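Actin-binding protein, cofilin/tropomyosin family protein, putative (Entamoeba histolytica, PDB 4LIZ) binds actin filaments and stabilises them, and may thereby contribute to phagocytosis and pseudopod formation in this parasite. Local coordinates at residues M1-L6 / I100-V105; E22-V28 / V40-G46; H113-H117 / I129-I133. All blocks are in the same frame, centred on the assembly; numbering follows the deposited sequence.

Interaction 1: residues M1-L6 / I100-V105; sequences MSGFDL and ILKGDV
Residues 1-6 wrap irregularly around one side of helix 100-105, CA atoms 5.2 Å apart at Ser2-Leu101 and 7.3 Å at Leu6-Val105. Gly3 turns the chain at phi/psi 82/8, where a CB would jam against the preceding carbonyl. Leu101 (t, p) is the central bump: CD1 lies 3.7 Å from Phe4 CB and 4.1 Å from Leu6 CD2, while CD2 stands over the Phe4 ring, 4.1 Å from the centroid, a CH-pi contact. Leu6 CD1 rests in the notch of Asp104 (O 3.6 Å, CB 3.7 Å) and Val105 (CG2 4.3 Å). This arm packs on helix 92-108 of the ADF-homology fold, with Leu6, Leu101 and Val105 all reaching Leu38 of strand 37-44. Ser2 (p) forms an ST turn, Phe4 N to Ser2 OG 3.2 Å. Asp104 OD2 accepts from Ser2 N (2.8 Å), Ser2 OG (2.7 Å) and a water. Its OD1 salt-bridges N of Met1 (built as selenomethionine) at 3.2 Å, so one carboxylate balances the terminal charge and holds the turn.

Interaction 2: residues E22-V28 / V40-G46; sequences EEVEFVV and VDAKGKG. With NA (sodium ion), chain C.
Strands 26-28 and 42-44 run antiparallel (173°), their axes 4.7 Å apart, in a hairpin with a classic beta bulge at each end. Gly44 O accepts from Glu25 N (2.8 Å) and Phe26 N (3.2 Å); Val28 O from Asp41 N (2.8 Å) and Ala42 N (3.2 Å). Gly44 N gives to Phe26 O (3.2 Å) and Val28 N to Ala42 O (2.9 Å), flanking the non-hydrogen-bonded pair Val27-Lys43. Glu25 takes Gly46 N on OE1 (2.8 Å); its OE2 forms a salt bridge with Lys45 NZ (3.3 Å), weak as a hydrogen bond. Lys45 NZ also gives to Glu22 O (2.8 Å) and a water on Glu23. Gly46 sits at phi/psi 133/-170, where a CB would hit the preceding carbonyl. Sodium lies 2.4 Å from Val24 O, among carbonyls of Glu15, Asp18 and Asn21. Phe26 (p) lays its ring over Gly44. The hairpin edges the ADF-homology sheet beside strand 60-69, with helix 48-54 on Phe26 and helix 10-17 on Val24 and Lys43, whose amine pairs with Glu15.

Interaction 3: residues H113-H117 / I129-I133; sequences HIELH and IAAKI
Strand 114-117 is extended, and helix 129-133 lies across it with axes 9.8 Å apart and N-to-C directions 142° from one another. The backbones come closest at Ile114 and Ile133, 6.6 Å between CA atoms. Ile114 (p, t) directs its CB toward the helix, against its surface: CD1 reaches Ile129 CG2 at 3.4 Å, and CG2 lies 3.9 Å from Ile133 CG1. Two residues on, Leu116 (m, t) again has its CB directed at the helix, and its CD1 meets Ile129 CD1 at 3.7 Å. Both helix isoleucines adopt m, t; one turn apart, with Ile133 N bonded to Ile129 O at 2.9 Å, they offer a beta-branched apolar strip to the strand. This is the helix-on-sheet packing of the ADF-homology fold, in which the C-terminal helix 126-137 packs across the face of the central mixed sheet, over edge strand 114-118 and toward 60-69, where Ile129 and Ile133 touch Tyr65 and Thr67. Lys132 is stretched t, t, t before its last torsion turns to p. That nearly straight chain suits the margin: its methylenes carry the apolar surface outward, CE 3.9 Å from Ile114 CG2 and CD 4.0 Å from Leu116 CD2. Glu115 (t, t) has its CB directed away, as expected of the residue between two inward-facing ones, and its carboxylate pairs with Lys106 of helix 92-108.

In the fold
From the N terminus, residues 1-6 meet helix 92-108 only much later in the sequence, so interaction 1 closes a long loop of 93 intervening residues. Nested inside it is interaction 2, a short hairpin closure between strands 26-32 and 37-44 at one edge of the mixed sheet. Interaction 3 opens only after interaction 1 has closed, joining strand 114-118, at the other edge, to the C-terminal helix 126-137. No two loops cross. Interactions 2 and 3 reach the same sheet with centres 19 Å apart and do not touch. Interactions 1 and 3 do meet, where Lys102 CD packs 3.5 Å from Glu115 OE2, so helix 92-108 bridges the N-terminal residues and strand 114-118.

Interaction 1: residues M1-L6 / I100-V105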
loop_
_atom_site.group_PDB
_atom_site.type_symbol
_atom_site.label_atom_id
_atom_site.label_comp_id
_atom_site.label_asym_id
_atom_site.label_seq_id
_atom_site.Cartn_x
_atom_site.Cartn_y
_atom_site.Cartn_z
HETATM N N MSE A 1 -16.188 -9.747 1.820
HETATM C CA MSE A 1 -16.008 -10.922 2.638
HETATM C C MSE A 1 -15.453 -10.603 4.042
HETATM O O MSE A 1 -15.698 -11.283 4.963
HETATM C CB MSE A 1 -15.055 -11.886 1.933
HETATM C CG MSE A 1 -15.613 -12.460 0.641
HETATM SE SE MSE A 1 -17.237 -13.459 0.853
HETATM C CE MSE A 1 -16.514 -14.953 1.875
ATOM N N SER A 2 -14.631 -9.710 4.292
ATOM C CA SER A 2 -14.017 -9.468 5.581
ATOM C C SER A 2 -14.847 -8.879 6.732
ATOM O O SER A 2 -14.482 -8.972 7.811
ATOM C CB SER A 2 -12.745 -8.637 5.419
ATOM O OG SER A 2 -13.039 -7.298 5.266
ATOM N N GLY A 3 -15.887 -8.168 6.413
ATOM C CA GLY A 3 -16.643 -7.440 7.399
ATOM C C GLY A 3 -16.093 -6.091 7.802
ATOM O O GLY A 3 -16.514 -5.532 8.769
ATOM N N PHE A 4 -15.075 -5.619 7.100
ATOM C CA PHE A 4 -14.493 -4.330 7.397
ATOM C C PHE A 4 -15.130 -3.253 6.532
ATOM O O PHE A 4 -15.394 -3.502 5.402
ATOM C CB PHE A 4 -12.977 -4.359 7.131
ATOM C CG PHE A 4 -12.173 -4.790 8.302
ATOM C CD1 PHE A 4 -12.161 -6.108 8.690
ATOM C CD2 PHE A 4 -11.483 -3.900 9.031
ATOM C CE1 PHE A 4 -11.449 -6.500 9.785
ATOM C CE2 PHE A 4 -10.764 -4.293 10.112
ATOM C CZ PHE A 4 -10.749 -5.593 10.495
ATOM N N ASP A 5 -15.333 -2.077 7.122
ATOM C CA ASP A 5 -15.758 -0.880 6.415
ATOM C C ASP A 5 -14.543 -0.297 5.667
ATOM O O ASP A 5 -13.604 0.117 6.282
ATOM C CB ASP A 5 -16.330 0.085 7.435
ATOM C CG ASP A 5 -16.652 1.489 6.863
ATOM O OD1 ASP A 5 -16.541 1.728 5.687
ATOM O OD2 ASP A 5 -17.143 2.289 7.684
ATOM N N LEU A 6 -14.680 -0.300 4.358
ATOM C CA LEU A 6 -13.627 0.231 3.426
ATOM C C LEU A 6 -13.964 1.564 2.796
ATOM O O LEU A 6 -13.349 1.979 1.819
ATOM C CB LEU A 6 -13.269 -0.803 2.331
ATOM C CG LEU A 6 -12.815 -2.181 2.751
ATOM C CD1 LEU A 6 -12.300 -2.960 1.559
ATOM C CD2 LEU A 6 -11.885 -2.141 3.918
ATOM N N ILE A 100 -8.030 -12.153 4.210
ATOM C CA ILE A 100 -9.424 -11.892 3.781
ATOM C C ILE A 100 -9.582 -10.325 3.653
ATOM O O ILE A 100 -10.192 -9.859 2.670
ATOM C CB ILE A 100 -10.470 -12.532 4.665
ATOM C CG1 ILE A 100 -11.800 -12.535 4.000
ATOM C CG2 ILE A 100 -10.484 -12.036 6.045
ATOM C CD1 ILE A 100 -12.821 -13.397 4.660
ATOM N N LEU A 101 -8.974 -9.580 4.580
ATOM C CA LEU A 101 -9.111 -8.094 4.519
ATOM C C LEU A 101 -8.362 -7.640 3.280
ATOM O O LEU A 101 -8.833 -6.754 2.530
ATOM C CB LEU A 101 -8.561 -7.535 5.729
ATOM C CG LEU A 101 -8.514 -5.974 5.815
ATOM C CD1 LEU A 101 -9.863 -5.382 5.517
ATOM C CD2 LEU A 101 -8.028 -5.589 7.182
ATOM N N LYS A 102 -7.156 -8.097 3.028
ATOM C CA LYS A 102 -6.331 -7.770 1.860
ATOM C C LYS A 102 -7.111 -7.993 0.562
ATOM O O LYS A 102 -7.036 -7.192 -0.356
ATOM C CB LYS A 102 -5.052 -8.622 1.897
ATOM C CG LYS A 102 -4.119 -8.376 0.791
ATOM C CD LYS A 102 -3.056 -9.585 0.703
ATOM C CE LYS A 102 -2.276 -9.770 1.939
ATOM N NZ LYS A 102 -1.215 -10.791 1.763
ATOM N N GLY A 103 -7.848 -9.109 0.469
ATOM C CA GLY A 103 -8.602 -9.392 -0.712
ATOM C C GLY A 103 -9.647 -8.312 -0.942
ATOM O O GLY A 103 -9.859 -7.883 -2.108
ATOM N N ASP A 104 -10.341 -7.914 0.100
ATOM C CA ASP A 104 -11.385 -6.848 0.008
ATOM C C ASP A 104 -10.666 -5.552 -0.416
ATOM O O ASP A 104 -11.193 -4.795 -1.287
ATOM C CB ASP A 104 -12.066 -6.678 1.267
ATOM C CG ASP A 104 -13.100 -7.776 1.595
ATOM O OD1 ASP A 104 -13.357 -8.639 0.748
ATOM O OD2 ASP A 104 -13.642 -7.623 2.667
ATOM N N VAL A 105 -9.532 -5.216 0.171
ATOM C CA VAL A 105 -8.831 -3.993 -0.152
ATOM C C VAL A 105 -8.398 -3.989 -1.602
ATOM O O VAL A 105 -8.532 -2.987 -2.309
ATOM C CB VAL A 105 -7.637 -3.787 0.780
ATOM C CG1 VAL A 105 -6.678 -2.663 0.276
ATOM C CG2 VAL A 105 -8.074 -3.546 2.196
HETATM O O HOH W 1 -15.497 -5.395 3.335
#

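Interaction 2: residues E22-V28 / V40-G46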
loop_
_atom_site.group_PDB
_atom_site.type_symbol
_atom_site.label_atom_id
_atom_site.label_comp_id
_atom_site.label_asym_id
_atom_site.label_seq_id
_atom_site.Cartn_x
_atom_site.Cartn_y
_atom_site.Cartn_z
ATOM N N GLU A 22 -1.337 16.384 -7.915
ATOM C CA GLU A 22 0.046 16.266 -7.561
ATOM C C GLU A 22 0.347 16.324 -6.096
ATOM O O GLU A 22 1.443 15.968 -5.723
ATOM C CB GLU A 22 0.816 17.366 -8.363
ATOM C CG GLU A 22 0.733 17.136 -9.844
ATOM C CD GLU A 22 1.673 18.091 -10.600
ATOM O OE1 GLU A 22 1.897 19.215 -10.142
ATOM O OE2 GLU A 22 2.172 17.682 -11.643
ATOM N N GLU A 23 -0.603 16.671 -5.258
ATOM C CA GLU A 23 -0.470 16.739 -3.816
ATOM C C GLU A 23 -0.578 15.362 -3.127
ATOM O O GLU A 23 -0.319 15.285 -1.935
ATOM C CB GLU A 23 -1.515 17.694 -3.232
ATOM C CG GLU A 23 -1.407 19.137 -3.818
ATOM C CD GLU A 23 -0.031 19.704 -3.657
ATOM O OE1 GLU A 23 0.407 19.862 -2.509
ATOM O OE2 GLU A 23 0.673 19.977 -4.689
ATOM N N VAL A 24 -1.047 14.380 -3.885
ATOM C CA VAL A 24 -1.188 13.054 -3.268
ATOM C C VAL A 24 -0.535 12.050 -4.190
ATOM O O VAL A 24 -0.966 11.767 -5.287
ATOM C CB VAL A 24 -2.650 12.648 -3.026
ATOM C CG1 VAL A 24 -2.771 11.245 -2.464
ATOM C CG2 VAL A 24 -3.390 13.658 -2.118
ATOM N N GLU A 25 0.527 11.405 -3.687
ATOM C CA GLU A 25 1.335 10.408 -4.407
ATOM C C GLU A 25 1.361 9.078 -3.594
ATOM O O GLU A 25 1.770 8.071 -4.161
ATOM C CB GLU A 25 2.733 10.933 -4.616
ATOM C CG GLU A 25 2.716 12.188 -5.519
ATOM C CD GLU A 25 4.094 12.758 -5.614
ATOM O OE1 GLU A 25 4.896 12.766 -4.682
ATOM O OE2 GLU A 25 4.366 13.348 -6.732
ATOM N N PHE A 26 1.057 9.078 -2.333
ATOM C CA PHE A 26 0.965 7.872 -1.505
ATOM C C PHE A 26 -0.101 7.969 -0.488
ATOM O O PHE A 26 -0.496 9.080 -0.057
ATOM C CB PHE A 26 2.347 7.641 -0.764
ATOM C CG PHE A 26 2.537 8.404 0.510
ATOM C CD1 PHE A 26 3.020 9.676 0.443
ATOM C CD2 PHE A 26 2.198 7.909 1.724
ATOM C CE1 PHE A 26 3.155 10.431 1.601
ATOM C CE2 PHE A 26 2.323 8.612 2.882
ATOM C CZ PHE A 26 2.747 9.940 2.787
ATOM N N VAL A 27 -0.587 6.829 0.002
ATOM C CA VAL A 27 -1.441 6.712 1.126
ATOM C C VAL A 27 -1.124 5.506 1.956
ATOM O O VAL A 27 -0.701 4.482 1.351
ATOM C CB VAL A 27 -2.940 6.763 0.768
ATOM C CG1 VAL A 27 -3.286 5.628 -0.222
ATOM C CG2 VAL A 27 -3.883 6.734 1.945
ATOM N N VAL A 28 -1.214 5.640 3.262
ATOM C CA VAL A 28 -1.102 4.516 4.215
ATOM C C VAL A 28 -2.368 4.424 4.975
ATOM O O VAL A 28 -2.820 5.456 5.529
ATOM C CB VAL A 28 0.135 4.674 5.111
ATOM C CG1 VAL A 28 0.211 3.513 6.113
ATOM C CG2 VAL A 28 1.405 4.788 4.332
ATOM N N VAL A 40 -7.302 6.510 7.138
ATOM C CA VAL A 40 -6.047 7.031 6.628
ATOM C C VAL A 40 -5.068 7.347 7.758
ATOM O O VAL A 40 -5.361 8.147 8.605
ATOM C CB VAL A 40 -6.271 8.323 5.824
ATOM C CG1 VAL A 40 -4.960 8.975 5.476
ATOM C CG2 VAL A 40 -7.033 7.996 4.581
ATOM N N ASP A 41 -3.927 6.676 7.745
ATOM C CA ASP A 41 -2.821 7.010 8.629
ATOM C C ASP A 41 -1.922 8.122 8.114
ATOM O O ASP A 41 -1.475 8.919 8.844
ATOM C CB ASP A 41 -1.958 5.763 8.915
ATOM C CG ASP A 41 -2.616 4.770 9.855
ATOM O OD1 ASP A 41 -3.624 5.062 10.450
ATOM O OD2 ASP A 41 -2.067 3.682 9.944
ATOM N N ALA A 42 -1.653 8.127 6.834
ATOM C CA ALA A 42 -0.857 9.154 6.223
ATOM C C ALA A 42 -1.220 9.320 4.723
ATOM O O ALA A 42 -1.600 8.388 4.109
ATOM C CB ALA A 42 0.602 8.806 6.366
ATOM N N LYS A 43 -1.054 10.513 4.168
ATOM C CA LYS A 43 -1.356 10.766 2.823
ATOM C C LYS A 43 -0.665 12.017 2.406
ATOM O O LYS A 43 -0.620 12.973 3.198
ATOM C CB LYS A 43 -2.852 10.919 2.677
ATOM C CG LYS A 43 -3.261 10.989 1.233
ATOM C CD LYS A 43 -4.785 11.158 1.083
ATOM C CE LYS A 43 -5.355 12.572 1.505
ATOM N NZ LYS A 43 -6.834 12.712 1.272
ATOM N N GLY A 44 -0.031 11.983 1.254
ATOM C CA GLY A 44 0.696 13.170 0.774
ATOM C C GLY A 44 1.599 12.947 -0.344
ATOM O O GLY A 44 1.444 11.991 -1.149
ATOM N N LYS A 45 2.583 13.841 -0.508
ATOM C CA LYS A 45 3.569 13.750 -1.499
ATOM C C LYS A 45 4.674 12.801 -1.051
ATOM O O LYS A 45 4.971 12.818 0.151
ATOM C CB LYS A 45 4.160 15.169 -1.811
ATOM C CG LYS A 45 3.230 15.949 -2.714
ATOM C CD LYS A 45 3.947 17.224 -3.198
ATOM C CE LYS A 45 4.801 16.948 -4.457
ATOM N NZ LYS A 45 4.173 16.511 -5.777
ATOM N N GLY A 46 5.226 12.049 -1.966
ATOM C CA GLY A 46 6.275 11.122 -1.568
ATOM C C GLY A 46 6.014 9.765 -2.178
ATOM O O GLY A 46 5.200 9.566 -3.063
HETATM NA NA NA C . -1.916 11.952 -7.501
HETATM O O HOH W 2 3.089 19.222 -5.696
HETATM O O HOH W 3 0.011 12.266 -8.839
#

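Interaction 3: residues H113-H117 / I129-I133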
loop_
_atom_site.group_PDB
_atom_site.type_symbol
_atom_site.label_atom_id
_atom_site.label_comp_id
_atom_site.label_asym_id
_atom_site.label_seq_id
_atom_site.Cartn_x
_atom_site.Cartn_y
_atom_site.Cartn_z
ATOM N N HIS A 113 0.917 -2.496 -10.192
ATOM C CA HIS A 113 1.905 -3.219 -10.925
ATOM C C HIS A 113 2.666 -4.204 -10.157
ATOM O O HIS A 113 3.140 -5.197 -10.730
ATOM C CB HIS A 113 2.849 -2.225 -11.572
ATOM C CG HIS A 113 2.156 -1.371 -12.556
ATOM N ND1 HIS A 113 1.569 -0.179 -12.215
ATOM C CD2 HIS A 113 1.867 -1.578 -13.871
ATOM C CE1 HIS A 113 0.932 0.309 -13.257
ATOM N NE2 HIS A 113 1.142 -0.509 -14.293
ATOM N N ILE A 114 2.790 -4.045 -8.826
ATOM C CA ILE A 114 3.410 -4.959 -7.970
ATOM C C ILE A 114 2.674 -4.972 -6.661
ATOM O O ILE A 114 2.099 -3.951 -6.191
ATOM C CB ILE A 114 4.849 -4.783 -7.735
ATOM C CG1 ILE A 114 5.154 -3.460 -7.155
ATOM C CG2 ILE A 114 5.713 -4.965 -9.025
ATOM C CD1 ILE A 114 6.549 -3.414 -6.560
ATOM N N GLU A 115 2.617 -6.123 -5.991
ATOM C CA GLU A 115 2.094 -6.338 -4.683
ATOM C C GLU A 115 3.151 -6.956 -3.803
ATOM O O GLU A 115 3.853 -7.916 -4.239
ATOM C CB GLU A 115 0.886 -7.317 -4.718
ATOM C CG GLU A 115 0.463 -7.784 -3.363
ATOM C CD GLU A 115 -0.797 -8.667 -3.333
ATOM O OE1 GLU A 115 -1.323 -8.958 -4.461
ATOM O OE2 GLU A 115 -1.191 -9.011 -2.217
ATOM N N LEU A 116 3.354 -6.424 -2.621
ATOM C CA LEU A 116 4.357 -6.878 -1.669
ATOM C C LEU A 116 3.704 -7.080 -0.344
ATOM O O LEU A 116 2.875 -6.237 0.125
ATOM C CB LEU A 116 5.476 -5.872 -1.459
ATOM C CG LEU A 116 6.074 -5.348 -2.769
ATOM C CD1 LEU A 116 6.641 -3.919 -2.750
ATOM C CD2 LEU A 116 6.938 -6.444 -3.289
ATOM N N HIS A 117 4.009 -8.136 0.384
ATOM C CA HIS A 117 3.665 -8.289 1.716
ATOM C C HIS A 117 4.936 -8.121 2.598
ATOM O O HIS A 117 5.974 -8.824 2.343
ATOM C CB HIS A 117 3.051 -9.692 2.054
ATOM C CG HIS A 117 2.644 -9.847 3.463
ATOM N ND1 HIS A 117 1.673 -9.096 4.088
ATOM C CD2 HIS A 117 3.168 -10.609 4.453
ATOM C CE1 HIS A 117 1.565 -9.407 5.340
ATOM N NE2 HIS A 117 2.480 -10.338 5.585
ATOM N N ILE A 129 12.367 -3.087 -5.249
ATOM C CA ILE A 129 11.038 -2.897 -5.824
ATOM C C ILE A 129 11.202 -2.356 -7.262
ATOM O O ILE A 129 10.518 -2.782 -8.210
ATOM C CB ILE A 129 10.326 -1.899 -4.936
ATOM C CG1 ILE A 129 10.002 -2.532 -3.646
ATOM C CG2 ILE A 129 9.052 -1.374 -5.656
ATOM C CD1 ILE A 129 9.517 -1.644 -2.538
ATOM N N ALA A 130 12.102 -1.417 -7.594
ATOM C CA ALA A 130 12.363 -0.932 -8.903
ATOM C C ALA A 130 12.751 -2.040 -9.834
ATOM O O ALA A 130 12.268 -2.076 -10.947
ATOM C CB ALA A 130 13.452 0.159 -8.836
ATOM N N ALA A 131 13.590 -2.985 -9.361
ATOM C CA ALA A 131 13.993 -4.107 -10.248
ATOM C C ALA A 131 12.764 -5.019 -10.517
ATOM O O ALA A 131 12.605 -5.449 -11.645
ATOM C CB ALA A 131 15.105 -4.845 -9.571
ATOM N N LYS A 132 11.948 -5.229 -9.529
ATOM C CA LYS A 132 10.704 -6.062 -9.663
ATOM C C LYS A 132 9.778 -5.456 -10.643
ATOM O O LYS A 132 9.195 -6.161 -11.489
ATOM C CB LYS A 132 10.101 -6.390 -8.358
ATOM C CG LYS A 132 8.912 -7.363 -8.386
ATOM C CD LYS A 132 8.248 -7.300 -6.996
ATOM C CE LYS A 132 6.946 -8.109 -6.988
ATOM N NZ LYS A 132 7.229 -9.592 -6.929
ATOM N N ILE A 133 9.580 -4.137 -10.592
ATOM C CA ILE A 133 8.768 -3.401 -11.554
ATOM C C ILE A 133 9.305 -3.548 -12.967
ATOM O O ILE A 133 8.520 -3.775 -13.908
ATOM C CB ILE A 133 8.647 -1.925 -11.139
ATOM C CG1 ILE A 133 7.739 -1.761 -9.942
ATOM C CG2 ILE A 133 8.008 -1.030 -12.251
ATOM C CD1 ILE A 133 7.816 -0.412 -9.319
#